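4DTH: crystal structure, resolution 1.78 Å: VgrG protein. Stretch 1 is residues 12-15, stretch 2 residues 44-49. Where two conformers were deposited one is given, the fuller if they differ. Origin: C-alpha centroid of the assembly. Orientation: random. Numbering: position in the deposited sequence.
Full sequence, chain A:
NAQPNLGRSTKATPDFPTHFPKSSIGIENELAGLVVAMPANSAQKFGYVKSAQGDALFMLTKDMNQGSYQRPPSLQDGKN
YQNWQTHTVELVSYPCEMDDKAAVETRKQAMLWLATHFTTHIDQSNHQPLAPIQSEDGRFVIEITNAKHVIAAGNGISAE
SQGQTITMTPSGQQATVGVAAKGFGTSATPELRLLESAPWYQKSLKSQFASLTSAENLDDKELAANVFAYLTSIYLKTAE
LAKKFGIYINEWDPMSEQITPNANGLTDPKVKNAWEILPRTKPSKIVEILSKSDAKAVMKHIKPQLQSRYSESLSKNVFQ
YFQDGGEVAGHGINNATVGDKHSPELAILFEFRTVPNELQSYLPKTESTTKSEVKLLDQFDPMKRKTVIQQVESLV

Stretch 1, residues 12-15: ATPD
Stretch 2 (44-49) QKFGYV

Residues 12-15 form an extended segment without regular secondary structure and lie across the start of a strand, residues 45-49, from more than thirty residues later in the same chain. The backbones approach most closely at Thr13 and Gly47, whose CA atoms are 6.4 Å apart, and no direct hydrogen bond joins them. The two stretches bury 256 Å² between them, both sides summed, and one water adds a polar bridge.

Thr13 gives up the most surface. Its phi/psi of -79/127 keeps the chain extended, its CA-to-CB bond points sideways to the strand, and chi1 is p (47°). CG2 lies 3.7 Å from Gly47 O, 3.6 Å from Tyr48 CD1 and 4.0 Å from Lys45 CB, so the methyl is near all three strand residues; OG1 is a little closer to Lys45 CB, at 3.7 Å. Gly47, nearly fully extended at 178/-177, has no side chain; an ideal CB would point away from residues 12-15, with nothing of them within 5.5 Å of it.

On the strand, Lys45 and Tyr48 direct their CA-to-CB bonds toward the loop, whereas Phe46 points away. Lys45 (-84/130; chi1 m at -72°, then off-well chi2 96°, chi3 99°, chi4 143°) packs its aliphatic CB against Thr13. Tyr48 (-157/160, chi1 p at 65°, chi2 -84°) supplies the platform. Pro14, at -61/148 with a C-gamma exo pucker, lays CD over one face of that ring: CD is 3.6 Å from the ring centroid, 15° off the normal, and 3.5 Å from CE1. Proline suits this CH-pi contact because its CD hydrogens, next to the electron-withdrawing nitrogen, are slightly polarized and meet the electron-rich face.

The tyrosine hydroxyl adds a polar link. Water 1 donates a hydrogen bond to Ala12 O at 3.0 Å from its oxygen and also hydrogen-bonds to Tyr48 OH, 3.1 Å from the same water oxygen, so the ring is tied to the loop backbone beyond its aromatic contacts.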

# COMPACT_ATOMS: atom_id res chain seq x y z
N ALA A 12 6.39 12.70 -17.16
CA ALA A 12 5.78 13.02 -15.88
C ALA A 12 4.48 12.23 -15.60
O ALA A 12 3.41 12.56 -16.14
CB ALA A 12 5.52 14.52 -15.80
N THR A 13 4.58 11.17 -14.74
CA THR A 13 3.40 10.40 -14.33
C THR A 13 2.71 11.26 -13.26
O THR A 13 3.38 11.69 -12.31
CB THR A 13 3.72 9.00 -13.75
OG1 THR A 13 4.76 9.09 -12.79
CG2 THR A 13 4.03 7.98 -14.79
N PRO A 14 1.39 11.55 -13.41
CA PRO A 14 0.73 12.38 -12.40
C PRO A 14 0.75 11.72 -11.03
O PRO A 14 0.77 10.49 -10.92
CB PRO A 14 -0.71 12.50 -12.92
CG PRO A 14 -0.64 12.16 -14.36
CD PRO A 14 0.45 11.15 -14.47
N ASP A 15 0.81 12.55 -9.98
CA ASP A 15 0.78 12.06 -8.62
C ASP A 15 -0.64 11.66 -8.30
O ASP A 15 -1.59 12.17 -8.91
CB ASP A 15 1.23 13.15 -7.63
CG ASP A 15 2.71 13.39 -7.66
OD1 ASP A 15 3.47 12.46 -7.30
OD2 ASP A 15 3.13 14.52 -8.02
N GLN A 44 10.44 3.95 -10.14
CA GLN A 44 9.50 2.84 -10.17
C GLN A 44 8.48 2.98 -11.32
O GLN A 44 8.17 1.99 -11.97
CB GLN A 44 8.80 2.65 -8.81
CG GLN A 44 9.72 2.67 -7.57
CD GLN A 44 10.80 1.60 -7.55
OE1 GLN A 44 11.99 1.90 -7.37
NE2 GLN A 44 10.41 0.35 -7.70
N LYS A 45 7.99 4.20 -11.58
CA LYS A 45 6.99 4.47 -12.62
C LYS A 45 7.61 4.64 -13.99
O LYS A 45 8.55 5.41 -14.13
CB LYS A 45 6.15 5.70 -12.25
CG LYS A 45 5.17 5.46 -11.11
CD LYS A 45 5.69 5.89 -9.74
CE LYS A 45 5.17 7.24 -9.34
NZ LYS A 45 4.89 7.31 -7.89
N PHE A 46 7.07 3.93 -15.01
CA PHE A 46 7.55 4.08 -16.40
C PHE A 46 6.45 4.51 -17.36
O PHE A 46 6.71 4.81 -18.53
CB PHE A 46 8.35 2.87 -16.90
CG PHE A 46 7.58 1.57 -17.05
CD1 PHE A 46 7.44 0.70 -15.97
CD2 PHE A 46 7.05 1.20 -18.28
CE1 PHE A 46 6.76 -0.51 -16.12
CE2 PHE A 46 6.38 -0.02 -18.43
CZ PHE A 46 6.23 -0.86 -17.35
N GLY A 47 5.22 4.59 -16.85
CA GLY A 47 4.09 5.02 -17.64
C GLY A 47 2.78 4.99 -16.89
O GLY A 47 2.74 4.68 -15.69
N TYR A 48 1.71 5.31 -17.60
CA TYR A 48 0.36 5.28 -17.04
C TYR A 48 -0.67 5.12 -18.13
O TYR A 48 -0.40 5.36 -19.32
CB TYR A 48 0.07 6.48 -16.11
CG TYR A 48 0.05 7.83 -16.80
CD1 TYR A 48 1.23 8.54 -17.01
CD2 TYR A 48 -1.14 8.44 -17.17
CE1 TYR A 48 1.22 9.80 -17.60
CE2 TYR A 48 -1.17 9.70 -17.76
CZ TYR A 48 0.02 10.38 -17.96
OH TYR A 48 0.02 11.62 -18.55
N VAL A 49 -1.86 4.67 -17.72
CA VAL A 49 -2.99 4.51 -18.62
C VAL A 49 -4.07 5.46 -18.14
O VAL A 49 -4.35 5.53 -16.94
CB VAL A 49 -3.48 3.04 -18.72
CG1 VAL A 49 -4.86 2.94 -19.38
CG2 VAL A 49 -2.46 2.20 -19.48
O HOH W 1 1.30 14.22 -17.38